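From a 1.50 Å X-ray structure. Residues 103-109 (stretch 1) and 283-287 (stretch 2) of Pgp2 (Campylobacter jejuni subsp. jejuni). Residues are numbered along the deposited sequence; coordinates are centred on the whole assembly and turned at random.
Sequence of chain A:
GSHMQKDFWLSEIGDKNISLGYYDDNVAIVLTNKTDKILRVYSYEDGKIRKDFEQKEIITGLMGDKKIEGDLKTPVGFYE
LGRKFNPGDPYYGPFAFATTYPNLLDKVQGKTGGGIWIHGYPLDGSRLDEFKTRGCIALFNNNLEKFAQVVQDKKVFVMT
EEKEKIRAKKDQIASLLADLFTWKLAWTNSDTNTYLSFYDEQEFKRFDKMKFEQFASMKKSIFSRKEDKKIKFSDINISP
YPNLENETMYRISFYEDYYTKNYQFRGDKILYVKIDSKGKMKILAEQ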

# COMPACT_ATOMS: atom_id res chain seq x y z
N ASN A 103 0.48 -5.55 6.72
CA ASN A 103 1.15 -4.27 6.62
C ASN A 103 0.93 -3.47 7.90
O ASN A 103 0.32 -3.94 8.87
CB ASN A 103 0.72 -3.53 5.34
CG ASN A 103 -0.74 -3.09 5.37
OD1 ASN A 103 -1.29 -2.76 6.42
ND2 ASN A 103 -1.36 -3.04 4.20
N LEU A 104 1.48 -2.26 7.94
CA LEU A 104 1.42 -1.46 9.16
C LEU A 104 -0.02 -1.19 9.58
O LEU A 104 -0.34 -1.24 10.77
CB LEU A 104 2.18 -0.15 8.97
CG LEU A 104 2.15 0.79 10.17
CD1 LEU A 104 2.87 0.20 11.36
CD2 LEU A 104 2.75 2.13 9.76
N LEU A 105 -0.89 -0.86 8.63
CA LEU A 105 -2.28 -0.60 8.98
C LEU A 105 -2.94 -1.84 9.56
O LEU A 105 -3.60 -1.78 10.60
CB LEU A 105 -3.04 -0.11 7.74
CG LEU A 105 -4.52 0.22 7.97
CD1 LEU A 105 -4.69 1.41 8.90
CD2 LEU A 105 -5.19 0.48 6.63
N ASP A 106 -2.75 -2.99 8.91
CA ASP A 106 -3.21 -4.26 9.47
C ASP A 106 -2.73 -4.42 10.90
O ASP A 106 -3.50 -4.78 11.80
CB ASP A 106 -2.66 -5.41 8.63
CG ASP A 106 -3.20 -5.43 7.21
OD1 ASP A 106 -4.37 -5.06 6.99
OD2 ASP A 106 -2.45 -5.85 6.31
N LYS A 107 -1.44 -4.17 11.14
CA LYS A 107 -0.87 -4.42 12.46
C LYS A 107 -1.47 -3.50 13.52
O LYS A 107 -1.82 -3.95 14.61
CB LYS A 107 0.65 -4.27 12.43
CG LYS A 107 1.38 -5.38 11.68
CD LYS A 107 2.86 -5.10 11.66
CE LYS A 107 3.65 -6.22 11.03
NZ LYS A 107 5.11 -5.91 11.09
N VAL A 108 -1.58 -2.20 13.23
CA VAL A 108 -2.09 -1.29 14.25
C VAL A 108 -3.58 -1.52 14.49
O VAL A 108 -4.09 -1.17 15.56
CB VAL A 108 -1.77 0.19 13.97
CG1 VAL A 108 -0.27 0.38 13.84
CG2 VAL A 108 -2.49 0.70 12.74
N GLN A 109 -4.28 -2.11 13.53
CA GLN A 109 -5.66 -2.52 13.73
C GLN A 109 -5.78 -3.83 14.48
O GLN A 109 -6.91 -4.28 14.72
CB GLN A 109 -6.36 -2.64 12.38
CG GLN A 109 -6.57 -1.31 11.68
CD GLN A 109 -7.19 -1.46 10.32
OE1 GLN A 109 -7.24 -2.55 9.76
NE2 GLN A 109 -7.68 -0.35 9.77
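Stretch 2 283-287: ILAEQ

The packing of a chain terminus against a short helix illustrates a general principle: where a strand offers a small side chain, several larger ones from a helix can close around it, and no hydrogen bond need join the two segments. In Pgp2 the small residue is A285, and its CB points toward the helix formed by residues 104-108. Three aliphatic side chains meet this one methyl group: V108 CG2 lies 3.9 Å from A285 CB, L105 CD1 lies 4.0 Å from A285 CB, and L104 CD2 lies 4.2 Å from A285 CB. With so short a side chain at the centre, the backbones come close, and L105 CA and A285 CA are 5.5 Å apart.

The three helical residues reach this point by different routes. L104 and V108, one helical turn apart and linked by the backbone hydrogen bond from V108 N to L104 O (2.9 Å), both direct their CA-to-CB bonds toward the strand. The CA-to-CB bond of L105 points sideways to stretch 2, but the end of the side chain comes nearer; both leucines adopt chi1 t and chi2 p.

From A285 the contact spreads along the chain in both directions. On the preceding side L284, where the chain turns a corner, points toward the helix, and L105 CD1 approaches L284 CB at 4.0 Å. On the following side the extended backbone, with phi/psi of -158/142 at A285 and -139/127 at E286, carries the chain past L104. Stretch 2 therefore runs from the L105 side of the contact toward L104 and beyond, ending in the C-terminal carboxylate of Q287. Alternation along the strand turns the E286 side chain away from the helix, so L104 meets backbone here: its CD2 is 3.4 Å from E286 C and 3.4 Å from Q287 N. The same methyl lies 3.8 Å from Q287 CB, which extends the apolar contact toward the exposed terminus.

At the periphery, several polar groups find partners away from this interface. The carboxylate of E286 and the NE2 of Q287 are hydrogen-bonded elsewhere in the structure. Just before the helix, N103 occupies the N-cap position and makes a reciprocal pair with D106: D106 N donates to N103 OD1 at 2.9 Å, while N103 N donates to D106 OD2 at 3.0 Å. Neither residue touches stretch 2, yet their bonds secure the first turn from which L104 and L105 project. The contact as a whole buries 252 Å², summed over both sides.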

# COMPACT_ATOMS: atom_id res chain seq x y z
N ILE A 283 -4.62 10.69 8.42
CA ILE A 283 -3.66 9.60 8.57
C ILE A 283 -4.23 8.57 9.54
O ILE A 283 -4.64 8.90 10.66
CB ILE A 283 -2.31 10.14 9.06
CG1 ILE A 283 -1.70 11.07 8.00
CG2 ILE A 283 -1.35 8.99 9.39
CD1 ILE A 283 -0.61 11.95 8.52
N LEU A 284 -4.23 7.30 9.12
CA LEU A 284 -4.70 6.18 9.93
C LEU A 284 -3.57 5.36 10.52
O LEU A 284 -3.77 4.71 11.55
CB LEU A 284 -5.58 5.26 9.07
CG LEU A 284 -6.74 5.96 8.36
CD1 LEU A 284 -7.42 5.02 7.38
CD2 LEU A 284 -7.73 6.46 9.38
N ALA A 285 -2.41 5.36 9.88
CA ALA A 285 -1.24 4.66 10.36
C ALA A 285 -0.02 5.32 9.74
O ALA A 285 -0.06 5.71 8.56
CB ALA A 285 -1.27 3.17 9.99
N GLU A 286 1.05 5.44 10.52
CA GLU A 286 2.23 6.14 10.06
C GLU A 286 3.48 5.40 10.49
O GLU A 286 3.65 5.09 11.68
CB GLU A 286 2.28 7.57 10.61
CG GLU A 286 3.61 8.28 10.36
CD GLU A 286 3.60 9.74 10.78
OE1 GLU A 286 2.61 10.17 11.41
OE2 GLU A 286 4.60 10.44 10.50
N GLN A 287 4.34 5.12 9.52
CA GLN A 287 5.73 4.78 9.76
C GLN A 287 6.54 6.03 9.44
O GLN A 287 7.29 6.53 10.27
CB GLN A 287 6.15 3.64 8.85
CG GLN A 287 7.61 3.27 8.97
CD GLN A 287 8.00 2.14 8.05
OE1 GLN A 287 7.42 1.05 8.11
NE2 GLN A 287 8.98 2.39 7.19
OXT GLN A 287 6.45 6.57 8.33